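Long-range contacts in putative D-lactate dehydrogenase (Chlamydomonas reinhardtii, PDB 4ZGS), which probably reduces pyruvate to D-lactate with NADH during fermentation, as an NAD-binding member of the D-isomer specific 2-hydroxyacid dehydrogenase family: residues P26-K31 and Y358-P363; A33-I38 and K56-T61; I38-T43 and Q74-Y79; D48-P53 and N346-T351. One frame throughout, in Å; residues are numbered along the deposited sequence.

Interaction 1: P26-K31 and Y358-P363; sequences PQEAAK and YVLDRP
The backbones of 26-31 and 358-363 come closest at Glu28 and Leu360, with 7.2 Å between their CA atoms, and again at Lys31 and Val359. One side is the short N-terminal helix. The other is the C-terminal end of helix 341-359, which closes in a Schellman motif at Asp361, where phi is positive (65°). The contact thus joins the first helix of the modelled chain to the last one, at the surface of the protein. Val359 and Leu360 supply the apolar part. Both also touch Val32, one residue beyond 26-31 on the N-terminal helix. Leu360 lies across the side chain of Glu28 at about a right angle, and its CD1 sits 3.8 Å from Glu28 CB. Lys31 is extended throughout. CG is anti to the backbone N (chi1 172°), and the side chain slides past Val359 in the opposite direction. Lys31 CG meets Val359 CG1 at 4.1 Å, and Lys31 CE lies 3.7 Å from Val359 O. The polar part belongs to Glu28 and Arg362. Their salt bridge is long, with Glu28 OE1 3.7 Å from Arg362 NH2. The oxygen stands at the guanidinium edge, near its plane, but the carboxylate plane is turned 61° from it. The same guanidinium has a weak, long ion pair with Asp357. A water molecule bridges the loose pair: it accepts from Arg362 NH2 at 2.9 Å and donates to Glu28 OE1 at 3.2 Å.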
loop_
_atom_site.group_PDB
_atom_site.type_symbol
_atom_site.label_atom_id
_atom_site.label_comp_id
_atom_site.label_asym_id
_atom_site.label_seq_id
_atom_site.Cartn_x
_atom_site.Cartn_y
_atom_site.Cartn_z
ATOM N N PRO A 26 20.847 40.283 -28.166
ATOM C CA PRO A 26 19.969 41.098 -27.310
ATOM C C PRO A 26 18.634 41.433 -27.977
ATOM O O PRO A 26 17.550 41.205 -27.411
ATOM C CB PRO A 26 20.783 42.361 -27.075
ATOM C CG PRO A 26 21.627 42.491 -28.323
ATOM C CD PRO A 26 21.876 41.098 -28.843
ATOM N N GLN A 27 18.728 42.033 -29.165
ATOM C CA GLN A 27 17.546 42.345 -29.953
ATOM C C GLN A 27 16.761 41.086 -30.328
ATOM O O GLN A 27 15.525 41.076 -30.307
ATOM C CB GLN A 27 17.890 43.121 -31.227
ATOM C CG GLN A 27 16.616 43.435 -31.999
ATOM C CD GLN A 27 15.638 44.278 -31.184
ATOM O OE1 GLN A 27 16.040 45.012 -30.275
ATOM N NE2 GLN A 27 14.342 44.054 -31.405
ATOM N N GLU A 28 17.480 40.022 -30.674
ATOM C CA GLU A 28 16.825 38.759 -30.963
ATOM C C GLU A 28 16.126 38.210 -29.754
ATOM O O GLU A 28 15.190 37.430 -29.893
ATOM C CB GLU A 28 17.827 37.720 -31.455
ATOM C CG GLU A 28 18.646 38.158 -32.658
ATOM C CD GLU A 28 20.044 37.565 -32.642
ATOM O OE1 GLU A 28 20.155 36.317 -32.714
ATOM O OE2 GLU A 28 21.022 38.344 -32.534
ATOM N N ALA A 29 16.560 38.616 -28.565
ATOM C CA ALA A 29 15.878 38.140 -27.366
ATOM C C ALA A 29 14.557 38.877 -27.162
ATOM O O ALA A 29 13.575 38.295 -26.725
ATOM C CB ALA A 29 16.781 38.283 -26.142
ATOM N N ALA A 30 14.517 40.144 -27.552
ATOM C CA ALA A 30 13.301 40.925 -27.399
ATOM C C ALA A 30 12.265 40.481 -28.407
ATOM O O ALA A 30 11.068 40.418 -28.102
ATOM C CB ALA A 30 13.600 42.425 -27.573
ATOM N N LYS A 31 12.744 40.104 -29.589
ATOM C CA LYS A 31 11.856 39.613 -30.619
ATOM C C LYS A 31 11.354 38.218 -30.221
ATOM O O LYS A 31 10.159 37.924 -30.348
ATOM C CB LYS A 31 12.553 39.607 -31.977
ATOM C CG LYS A 31 11.764 38.928 -33.090
ATOM C CD LYS A 31 12.479 39.076 -34.432
ATOM C CE LYS A 31 11.740 38.379 -35.577
ATOM N NZ LYS A 31 12.528 38.512 -36.855
ATOM N N TYR A 358 12.629 28.970 -34.713
ATOM C CA TYR A 358 11.401 29.218 -35.461
ATOM C C TYR A 358 11.146 30.728 -35.569
ATOM O O TYR A 358 10.909 31.238 -36.658
ATOM C CB TYR A 358 10.179 28.515 -34.829
ATOM C CG TYR A 358 8.896 29.063 -35.411
ATOM C CD1 TYR A 358 8.540 28.754 -36.723
ATOM C CD2 TYR A 358 8.064 29.912 -34.683
ATOM C CE1 TYR A 358 7.396 29.268 -37.297
ATOM C CE2 TYR A 358 6.909 30.426 -35.252
ATOM C CZ TYR A 358 6.583 30.096 -36.563
ATOM O OH TYR A 358 5.447 30.596 -37.158
ATOM N N VAL A 359 11.167 31.417 -34.427
ATOM C CA VAL A 359 10.951 32.861 -34.350
ATOM C C VAL A 359 12.001 33.680 -35.143
ATOM O O VAL A 359 11.691 34.692 -35.796
ATOM C CB VAL A 359 10.990 33.338 -32.882
ATOM C CG1 VAL A 359 10.990 34.885 -32.846
ATOM C CG2 VAL A 359 9.811 32.738 -32.064
ATOM N N LEU A 360 13.246 33.219 -35.075
ATOM C CA LEU A 360 14.367 33.889 -35.693
ATOM C C LEU A 360 14.519 33.379 -37.099
ATOM O O LEU A 360 15.460 33.744 -37.809
ATOM C CB LEU A 360 15.639 33.640 -34.896
ATOM C CG LEU A 360 15.634 34.359 -33.559
ATOM C CD1 LEU A 360 17.002 34.249 -32.893
ATOM C CD2 LEU A 360 15.229 35.818 -33.813
ATOM N N ASP A 361 13.598 32.514 -37.505
ATOM C CA ASP A 361 13.592 32.082 -38.892
ATOM C C ASP A 361 14.825 31.278 -39.309
ATOM O O ASP A 361 15.194 31.275 -40.482
ATOM C CB ASP A 361 13.449 33.299 -39.796
ATOM C CG ASP A 361 12.953 32.937 -41.161
ATOM O OD1 ASP A 361 12.351 31.847 -41.281
ATOM O OD2 ASP A 361 13.176 33.730 -42.112
ATOM N N ARG A 362 15.473 30.629 -38.340
ATOM C CA ARG A 362 16.621 29.761 -38.603
ATOM C C ARG A 362 16.164 28.396 -39.126
ATOM O O ARG A 362 14.992 28.064 -39.036
ATOM C CB ARG A 362 17.451 29.585 -37.336
ATOM C CG ARG A 362 18.150 30.840 -36.829
ATOM C CD ARG A 362 18.736 30.516 -35.459
ATOM N NE ARG A 362 19.322 31.664 -34.775
ATOM C CZ ARG A 362 19.944 31.589 -33.600
ATOM N NH1 ARG A 362 20.044 30.421 -32.965
ATOM N NH2 ARG A 362 20.449 32.686 -33.048
ATOM N N PRO A 363 17.084 27.609 -39.702
ATOM C CA PRO A 363 16.662 26.259 -40.096
ATOM C C PRO A 363 16.357 25.420 -38.862
ATOM O O PRO A 363 17.158 25.389 -37.927
ATOM C CB PRO A 363 17.868 25.723 -40.879
ATOM C CG PRO A 363 19.027 26.578 -40.458
ATOM C CD PRO A 363 18.458 27.921 -40.138
HETATM O O HOH W 1 20.495 34.540 -35.329
#

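Interaction 2: A33-I38 and K56-T61; sequences ATTRCI and KVFTDT
Thr59 N donates to Ala33 O at 2.9 Å. The bond is nearly straight and lies in the carbonyl plane, on a lone pair. Beside it, Ala33 CA makes a CA-H...O contact of 3.2 Å with Val57 O. The two connections tie the end of helix 26-33 to the end of helix 44-57 and the residues just after it. Further along, Cys37 N gives a weak bond of 3.3 Å to Asp60 O, and Cys37 pairs with Thr61 as a parallel bridge. This is the strand pairing of a beta-alpha-beta unit: strand 36-39, helix 44-57, strand 60-63. Strand 60-63 is an edge strand of this parallel sheet within the chain. Phe58 lies in the link between helix 44-57 and strand 60-63, and its ring packs on Cys37 and Thr35. Cys37 SG is anti to its own carbonyl carbon (chi1 -61°), which carries it over the centre of the Phe58 ring. The sulfur is 3.8 Å from the ring centroid and 11° off the normal, a sulfur-aromatic contact. Val57 CG1 covers the opposite face. Thr35 lies alongside, its CB 3.5 Å from Phe58 CD1, while Thr35 OG1 bonds to Val32 O. An alanine at Phe58 would probably leave a gap between Cys37 SG and Val57 CG1, and Thr35 CB without its neighbour. On the face opposite Cys37 and Thr61, Arg36 NH1 forms a salt bridge of 3.4 Å with Asp60 OD2. The carboxylate oxygen is at the guanidinium edge, with the two planes 68° apart. Arg36 also makes a cation-pi contact with Tyr79.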
loop_
_atom_site.group_PDB
_atom_site.type_symbol
_atom_site.label_atom_id
_atom_site.label_comp_id
_atom_site.label_asym_id
_atom_site.label_seq_id
_atom_site.Cartn_x
_atom_site.Cartn_y
_atom_site.Cartn_z
ATOM N N ALA A 33 11.111 37.123 -27.176
ATOM C CA ALA A 33 10.287 37.358 -25.999
ATOM C C ALA A 33 8.826 37.703 -26.347
ATOM O O ALA A 33 7.906 37.406 -25.575
ATOM C CB ALA A 33 10.911 38.463 -25.156
ATOM N N THR A 34 8.614 38.314 -27.509
ATOM C CA THR A 34 7.275 38.721 -27.930
ATOM C C THR A 34 6.438 37.511 -28.342
ATOM O O THR A 34 5.253 37.640 -28.634
ATOM C CB THR A 34 7.315 39.731 -29.128
ATOM O OG1 THR A 34 7.825 39.071 -30.294
ATOM C CG2 THR A 34 8.185 40.955 -28.816
ATOM N N THR A 35 7.059 36.342 -28.418
ATOM C CA THR A 35 6.311 35.125 -28.718
ATOM C C THR A 35 5.279 34.822 -27.623
ATOM O O THR A 35 5.576 34.975 -26.436
ATOM C CB THR A 35 7.249 33.899 -28.885
ATOM O OG1 THR A 35 8.305 34.214 -29.809
ATOM C CG2 THR A 35 6.474 32.695 -29.399
ATOM N N ARG A 36 4.069 34.435 -28.044
ATOM C CA ARG A 36 2.993 34.017 -27.140
ATOM C C ARG A 36 2.845 32.504 -27.209
ATOM O O ARG A 36 2.461 31.956 -28.251
ATOM C CB ARG A 36 1.665 34.685 -27.492
ATOM C CG ARG A 36 1.540 36.149 -27.095
ATOM C CD ARG A 36 0.215 36.710 -27.571
ATOM N NE ARG A 36 -0.935 36.070 -26.918
ATOM C CZ ARG A 36 -1.428 36.394 -25.724
ATOM N NH1 ARG A 36 -0.873 37.344 -24.992
ATOM N NH2 ARG A 36 -2.479 35.742 -25.254
ATOM N N CYS A 37 3.114 31.848 -26.078
ATOM C CA CYS A 37 3.158 30.396 -25.992
ATOM C C CYS A 37 2.085 29.806 -25.064
ATOM O O CYS A 37 1.938 30.231 -23.914
ATOM C CB CYS A 37 4.519 29.962 -25.499
ATOM S SG CYS A 37 5.926 30.410 -26.495
ATOM N N ILE A 38 1.337 28.826 -25.557
ATOM C CA ILE A 38 0.436 28.094 -24.688
ATOM C C ILE A 38 0.940 26.651 -24.491
ATOM O O ILE A 38 1.333 26.018 -25.464
ATOM C CB ILE A 38 -1.035 28.127 -25.251
ATOM C CG1 ILE A 38 -2.008 27.360 -24.334
ATOM C CG2 ILE A 38 -1.104 27.583 -26.669
ATOM C CD1 ILE A 38 -3.503 27.678 -24.600
ATOM N N LYS A 56 11.379 33.177 -18.375
ATOM C CA LYS A 56 12.609 33.956 -18.532
ATOM C C LYS A 56 12.858 34.376 -19.982
ATOM O O LYS A 56 13.562 35.353 -20.232
ATOM C CB LYS A 56 13.824 33.201 -17.985
ATOM C CG LYS A 56 13.889 33.197 -16.464
ATOM C CD LYS A 56 15.087 32.413 -15.939
ATOM C CE LYS A 56 15.087 32.386 -14.410
ATOM N NZ LYS A 56 16.143 31.529 -13.800
ATOM N N VAL A 57 12.275 33.642 -20.925
ATOM C CA VAL A 57 12.447 33.902 -22.350
ATOM C C VAL A 57 11.216 34.549 -22.944
ATOM O O VAL A 57 11.306 35.621 -23.533
ATOM C CB VAL A 57 12.798 32.639 -23.137
ATOM C CG1 VAL A 57 12.792 32.916 -24.617
ATOM C CG2 VAL A 57 14.157 32.134 -22.705
ATOM N N PHE A 58 10.075 33.887 -22.848
ATOM C CA PHE A 58 8.856 34.437 -23.434
ATOM C C PHE A 58 8.107 35.278 -22.405
ATOM O O PHE A 58 7.949 34.883 -21.254
ATOM C CB PHE A 58 7.979 33.318 -23.986
ATOM C CG PHE A 58 8.720 32.376 -24.880
ATOM C CD1 PHE A 58 9.113 32.769 -26.148
ATOM C CD2 PHE A 58 9.094 31.130 -24.430
ATOM C CE1 PHE A 58 9.827 31.902 -26.972
ATOM C CE2 PHE A 58 9.812 30.267 -25.241
ATOM C CZ PHE A 58 10.168 30.642 -26.506
ATOM N N THR A 59 7.699 36.467 -22.825
ATOM C CA THR A 59 7.039 37.431 -21.959
ATOM C C THR A 59 5.631 36.981 -21.511
ATOM O O THR A 59 5.223 37.238 -20.380
ATOM C CB THR A 59 6.930 38.788 -22.675
ATOM O OG1 THR A 59 6.719 39.841 -21.723
ATOM C CG2 THR A 59 5.785 38.758 -23.665
ATOM N N ASP A 60 4.882 36.378 -22.434
ATOM C CA ASP A 60 3.531 35.871 -22.190
ATOM C C ASP A 60 3.541 34.393 -22.469
ATOM O O ASP A 60 3.781 33.970 -23.602
ATOM C CB ASP A 60 2.472 36.531 -23.078
ATOM C CG ASP A 60 2.283 38.008 -22.780
ATOM O OD1 ASP A 60 2.477 38.401 -21.608
ATOM O OD2 ASP A 60 1.940 38.775 -23.717
ATOM N N THR A 61 3.327 33.603 -21.427
ATOM C CA THR A 61 3.265 32.163 -21.567
ATOM C C THR A 61 2.084 31.635 -20.755
ATOM O O THR A 61 1.981 31.887 -19.555
ATOM C CB THR A 61 4.597 31.492 -21.155
ATOM O OG1 THR A 61 5.122 32.148 -19.996
ATOM C CG2 THR A 61 5.627 31.632 -22.276
#

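Interaction 3: I38-T43 and Q74-Y79; sequences ICYSTT and QLARGY
Strand 36-39 runs past the loop 74-79 with Ile38 nearest Ala76, 6.3 Å between their CA atoms. The loop ends in a type II beta turn from Ala76 to Tyr79, closed by a bond of 3.0 Å from Tyr79 N to Ala76 O. It leads into strand 81-84, which pairs with strand 36-39 in the parallel sheet. Ile38 carries most of the contact. Its CG1 is anti to the backbone N (chi1 -180°), and beyond it CD1 lies 3.4 Å from Leu75 O. The other branch, CG2, packs on Ala76 CB at 3.8 Å. Ile38 CB stands over one face of the Tyr79 ring, offset toward the rim, in a CH-pi contact 4.3 Å from the centroid. The two side chains cross at about a right angle. Tyr40 reaches the same loop with its hydroxyl: OH is 3.2 Å from Ala76 CB, which sits at the ring edge. That hydroxyl bonds to Thr72 O, so its polar need is met just before the loop segment. Apart from the Tyr40 hydroxyl, the side chains meet through carbon atoms. The fit of the loop against the strand probably rests mainly on apolar packing, and the hydroxyl is held from outside the two segments.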
loop_
_atom_site.group_PDB
_atom_site.type_symbol
_atom_site.label_atom_id
_atom_site.label_comp_id
_atom_site.label_asym_id
_atom_site.label_seq_id
_atom_site.Cartn_x
_atom_site.Cartn_y
_atom_site.Cartn_z
ATOM N N ILE A 38 1.337 28.826 -25.557
ATOM C CA ILE A 38 0.436 28.094 -24.688
ATOM C C ILE A 38 0.940 26.651 -24.491
ATOM O O ILE A 38 1.333 26.018 -25.464
ATOM C CB ILE A 38 -1.035 28.127 -25.251
ATOM C CG1 ILE A 38 -2.008 27.360 -24.334
ATOM C CG2 ILE A 38 -1.104 27.583 -26.669
ATOM C CD1 ILE A 38 -3.503 27.678 -24.600
ATOM N N CYS A 39 0.946 26.150 -23.247
ATOM C CA CYS A 39 1.357 24.749 -22.965
ATOM C C CYS A 39 0.228 23.901 -22.382
ATOM O O CYS A 39 -0.319 24.200 -21.313
ATOM C CB CYS A 39 2.550 24.678 -21.997
ATOM S SG CYS A 39 4.098 25.286 -22.731
ATOM N N TYR A 40 -0.122 22.852 -23.110
ATOM C CA TYR A 40 -1.121 21.908 -22.667
ATOM C C TYR A 40 -0.607 20.813 -21.722
ATOM O O TYR A 40 0.579 20.482 -21.702
ATOM C CB TYR A 40 -1.787 21.321 -23.899
ATOM C CG TYR A 40 -2.610 22.378 -24.591
ATOM C CD1 TYR A 40 -2.038 23.224 -25.521
ATOM C CD2 TYR A 40 -3.949 22.551 -24.286
ATOM C CE1 TYR A 40 -2.787 24.220 -26.155
ATOM C CE2 TYR A 40 -4.709 23.528 -24.912
ATOM C CZ TYR A 40 -4.124 24.371 -25.852
ATOM O OH TYR A 40 -4.866 25.358 -26.493
ATOM N N SER A 41 -1.505 20.254 -20.925
ATOM C CA SER A 41 -1.111 19.204 -19.971
ATOM C C SER A 41 -0.052 19.680 -18.978
ATOM O O SER A 41 0.922 18.972 -18.739
ATOM C CB SER A 41 -0.581 17.959 -20.697
ATOM O OG SER A 41 -1.563 17.433 -21.568
ATOM N N THR A 42 -0.259 20.837 -18.351
ATOM C CA THR A 42 0.750 21.291 -17.415
ATOM C C THR A 42 0.397 20.707 -16.076
ATOM O O THR A 42 -0.375 21.288 -15.310
ATOM C CB THR A 42 0.784 22.838 -17.297
ATOM O OG1 THR A 42 0.965 23.432 -18.588
ATOM C CG2 THR A 42 1.894 23.291 -16.379
ATOM N N THR A 43 1.096 19.624 -15.743
ATOM C CA THR A 43 0.899 18.935 -14.477
ATOM C C THR A 43 2.019 19.431 -13.591
ATOM O O THR A 43 2.774 20.312 -13.998
ATOM C CB THR A 43 0.910 17.391 -14.628
ATOM O OG1 THR A 43 2.020 16.990 -15.434
ATOM C CG2 THR A 43 -0.341 16.918 -15.325
ATOM N N GLN A 74 -9.478 25.892 -28.202
ATOM C CA GLN A 74 -10.056 27.212 -28.255
ATOM C C GLN A 74 -9.394 28.118 -27.231
ATOM O O GLN A 74 -9.584 29.342 -27.243
ATOM C CB GLN A 74 -11.556 27.080 -28.031
ATOM C CG GLN A 74 -12.159 26.154 -29.090
ATOM C CD GLN A 74 -13.599 25.770 -28.820
ATOM O OE1 GLN A 74 -14.051 25.755 -27.673
ATOM N NE2 GLN A 74 -14.330 25.446 -29.881
ATOM N N LEU A 75 -8.604 27.499 -26.362
ATOM C CA LEU A 75 -7.815 28.210 -25.363
ATOM C C LEU A 75 -6.584 28.887 -25.974
ATOM O O LEU A 75 -6.006 29.796 -25.376
ATOM C CB LEU A 75 -7.352 27.246 -24.257
ATOM C CG LEU A 75 -8.332 26.784 -23.168
ATOM C CD1 LEU A 75 -7.713 25.628 -22.343
ATOM C CD2 LEU A 75 -8.826 27.929 -22.271
ATOM N N ALA A 76 -6.214 28.449 -27.177
ATOM C CA ALA A 76 -4.961 28.835 -27.819
ATOM C C ALA A 76 -5.137 30.064 -28.684
ATOM O O ALA A 76 -4.233 30.440 -29.430
ATOM C CB ALA A 76 -4.404 27.685 -28.643
ATOM N N ARG A 77 -6.317 30.668 -28.586
ATOM C CA ARG A 77 -6.679 31.843 -29.372
ATOM C C ARG A 77 -5.703 32.999 -29.125
ATOM O O ARG A 77 -5.535 33.462 -27.990
ATOM C CB ARG A 77 -8.083 32.289 -29.000
ATOM C CG ARG A 77 -8.685 33.352 -29.857
ATOM C CD ARG A 77 -9.916 33.824 -29.124
ATOM N NE ARG A 77 -10.850 32.739 -28.832
ATOM C CZ ARG A 77 -11.951 32.891 -28.101
ATOM N NH1 ARG A 77 -12.246 34.083 -27.593
ATOM N NH2 ARG A 77 -12.747 31.856 -27.864
ATOM N N GLY A 78 -5.072 33.483 -30.185
ATOM C CA GLY A 78 -4.148 34.588 -30.036
ATOM C C GLY A 78 -2.717 34.112 -29.887
ATOM O O GLY A 78 -1.788 34.877 -30.077
ATOM N N TYR A 79 -2.535 32.855 -29.504
ATOM C CA TYR A 79 -1.194 32.334 -29.273
ATOM C C TYR A 79 -0.445 31.840 -30.514
ATOM O O TYR A 79 -1.032 31.403 -31.506
ATOM C CB TYR A 79 -1.232 31.240 -28.213
ATOM C CG TYR A 79 -1.525 31.802 -26.846
ATOM C CD1 TYR A 79 -0.491 32.121 -25.975
ATOM C CD2 TYR A 79 -2.823 32.054 -26.437
ATOM C CE1 TYR A 79 -0.746 32.651 -24.728
ATOM C CE2 TYR A 79 -3.081 32.571 -25.185
ATOM C CZ TYR A 79 -2.042 32.866 -24.342
ATOM O OH TYR A 79 -2.297 33.388 -23.106
#

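Interaction 4: D48-P53 and N346-T351; sequences DFLAGP and NICTTT
Cys348 SG is anti to its backbone N (chi1 175°), which sets it against Leu50 and Pro53. In helix 44-57, Leu50 CG is likewise anti to its backbone N (chi1 -171°), and from there CD1 reaches Cys348 SG at 3.7 Å. SG also faces Pro53, with Pro53 CB only 3.2 Å from Cys348 SG, a tight approach. Cys348 CB faces the Phe49 ring, at 3.9 Å from Phe49 CE1. The same CE1 is 3.9 Å from Ile347 CG2, and the side chains of Phe49 and Ile347 cross at about a right angle. Leu50 CB covers one face of the Phe49 ring, over its centre. The contact is a helix-helix packing: the helix of the first beta-alpha-beta unit lies against the long C-terminal helix 341-359. The axes of 48-53 and 346-351 approach to 9.6 Å, with 33° between their directions. Helix 44-57 is irregular here, with a wider pi-type turn at 48-51 and a kink at Pro53. An alanine at Phe49 would probably open a gap beside Ile347 CG2 and Cys348 CB, and would take away the ring that also touches Leu344. On the other helix, Thr351 OG1 bonds back to Ile347 O at 2.7 Å. Thr351 N reaches the same oxygen from the opposite face of its carbonyl plane, so Ile347 O is gripped twice. The side chain of Ile347 is about 8 Å from the bound NAD.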
loop_
_atom_site.group_PDB
_atom_site.type_symbol
_atom_site.label_atom_id
_atom_site.label_comp_id
_atom_site.label_asym_id
_atom_site.label_seq_id
_atom_site.Cartn_x
_atom_site.Cartn_y
_atom_site.Cartn_z
ATOM N N ASP A 48 7.289 22.389 -12.659
ATOM C CA ASP A 48 8.602 22.393 -12.045
ATOM C C ASP A 48 9.756 22.611 -13.060
ATOM O O ASP A 48 10.604 23.447 -12.831
ATOM C CB ASP A 48 8.818 21.101 -11.256
ATOM C CG ASP A 48 7.854 20.958 -10.055
ATOM O OD1 ASP A 48 7.300 21.972 -9.564
ATOM O OD2 ASP A 48 7.671 19.814 -9.581
ATOM N N PHE A 49 9.825 21.796 -14.114
ATOM C CA PHE A 49 10.963 21.818 -15.019
ATOM C C PHE A 49 10.808 22.872 -16.141
ATOM O O PHE A 49 11.796 23.369 -16.641
ATOM C CB PHE A 49 11.228 20.419 -15.607
ATOM C CG PHE A 49 10.590 20.155 -16.972
ATOM C CD1 PHE A 49 11.325 20.348 -18.168
ATOM C CD2 PHE A 49 9.275 19.706 -17.073
ATOM C CE1 PHE A 49 10.752 20.086 -19.439
ATOM C CE2 PHE A 49 8.692 19.444 -18.340
ATOM C CZ PHE A 49 9.435 19.635 -19.516
ATOM N N LEU A 50 9.583 23.200 -16.542
ATOM C CA LEU A 50 9.386 23.945 -17.789
ATOM C C LEU A 50 9.055 25.435 -17.562
ATOM O O LEU A 50 9.711 26.304 -18.141
ATOM C CB LEU A 50 8.307 23.300 -18.661
ATOM C CG LEU A 50 8.152 23.863 -20.080
ATOM C CD1 LEU A 50 9.550 24.093 -20.823
ATOM C CD2 LEU A 50 7.240 22.982 -20.923
ATOM N N ALA A 51 7.999 25.715 -16.802
ATOM C CA ALA A 51 7.471 27.079 -16.617
ATOM C C ALA A 51 8.500 28.150 -16.227
ATOM O O ALA A 51 8.458 29.264 -16.730
ATOM C CB ALA A 51 6.316 27.057 -15.572
ATOM N N GLY A 52 9.420 27.830 -15.341
ATOM C CA GLY A 52 10.431 28.788 -14.921
ATOM C C GLY A 52 11.314 29.242 -16.068
ATOM O O GLY A 52 11.468 30.444 -16.317
ATOM N N PRO A 53 11.915 28.286 -16.781
ATOM C CA PRO A 53 12.714 28.665 -17.960
ATOM C C PRO A 53 11.937 29.434 -19.028
ATOM O O PRO A 53 12.498 30.334 -19.667
ATOM C CB PRO A 53 13.170 27.319 -18.525
ATOM C CG PRO A 53 13.130 26.367 -17.323
ATOM C CD PRO A 53 11.991 26.849 -16.467
ATOM N N ASN A 346 17.387 18.887 -20.903
ATOM C CA ASN A 346 17.593 18.743 -22.332
ATOM C C ASN A 346 16.309 19.114 -23.067
ATOM O O ASN A 346 16.309 19.918 -24.011
ATOM C CB ASN A 346 17.981 17.302 -22.695
ATOM C CG ASN A 346 19.352 16.889 -22.159
ATOM O OD1 ASN A 346 19.751 15.728 -22.292
ATOM N ND2 ASN A 346 20.066 17.823 -21.540
ATOM N N ILE A 347 15.204 18.536 -22.602
ATOM C CA ILE A 347 13.891 18.761 -23.186
ATOM C C ILE A 347 13.482 20.228 -23.141
ATOM O O ILE A 347 13.036 20.763 -24.147
ATOM C CB ILE A 347 12.818 17.917 -22.469
ATOM C CG1 ILE A 347 13.016 16.429 -22.756
ATOM C CG2 ILE A 347 11.425 18.360 -22.874
ATOM C CD1 ILE A 347 12.090 15.526 -21.954
ATOM N N CYS A 348 13.643 20.884 -21.991
ATOM C CA CYS A 348 13.273 22.307 -21.875
ATOM C C CYS A 348 14.132 23.170 -22.794
ATOM O O CYS A 348 13.595 23.958 -23.591
ATOM C CB CYS A 348 13.394 22.823 -20.433
ATOM S SG CYS A 348 13.113 24.559 -20.157
ATOM N N THR A 349 15.453 23.029 -22.684
ATOM C CA THR A 349 16.342 23.901 -23.433
ATOM C C THR A 349 16.245 23.644 -24.945
ATOM O O THR A 349 16.242 24.584 -25.721
ATOM C CB THR A 349 17.771 23.735 -22.992
ATOM O OG1 THR A 349 18.296 22.558 -23.582
ATOM C CG2 THR A 349 17.844 23.633 -21.512
ATOM N N THR A 350 16.063 22.389 -25.353
ATOM C CA THR A 350 15.881 22.090 -26.764
ATOM C C THR A 350 14.586 22.648 -27.330
ATOM O O THR A 350 14.564 23.108 -28.480
ATOM C CB THR A 350 15.883 20.573 -27.036
ATOM O OG1 THR A 350 17.209 20.046 -26.869
ATOM C CG2 THR A 350 15.427 20.287 -28.475
ATOM N N THR A 351 13.537 22.638 -26.505
ATOM C CA THR A 351 12.203 23.117 -26.863
ATOM C C THR A 351 12.196 24.626 -26.979
ATOM O O THR A 351 11.504 25.181 -27.830
ATOM C CB THR A 351 11.151 22.683 -25.808
ATOM O OG1 THR A 351 10.975 21.267 -25.868
ATOM C CG2 THR A 351 9.776 23.352 -26.019
#

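The four contacts lie on the same side of the chain's centre, around the five-stranded parallel sheet. Interactions 2 and 3 share Ile38 and strand 36-39, and their centres are about 12 Å apart. The centres of interactions 1 and 4 are about 18 Å apart, and both use helix 341-359, near its end and at its middle. Interaction 1 touches interaction 2 through Val359 and Thr35, and Cys39 meets Leu50 between interactions 3 and 4. Along the chain, interactions 2, 3 and 4 cross one another, their segments alternating, and all are nested inside the loop closed by interaction 1. The C-terminal helix returns to the N-terminal part of the chain, consistent with the two-domain plan of this family.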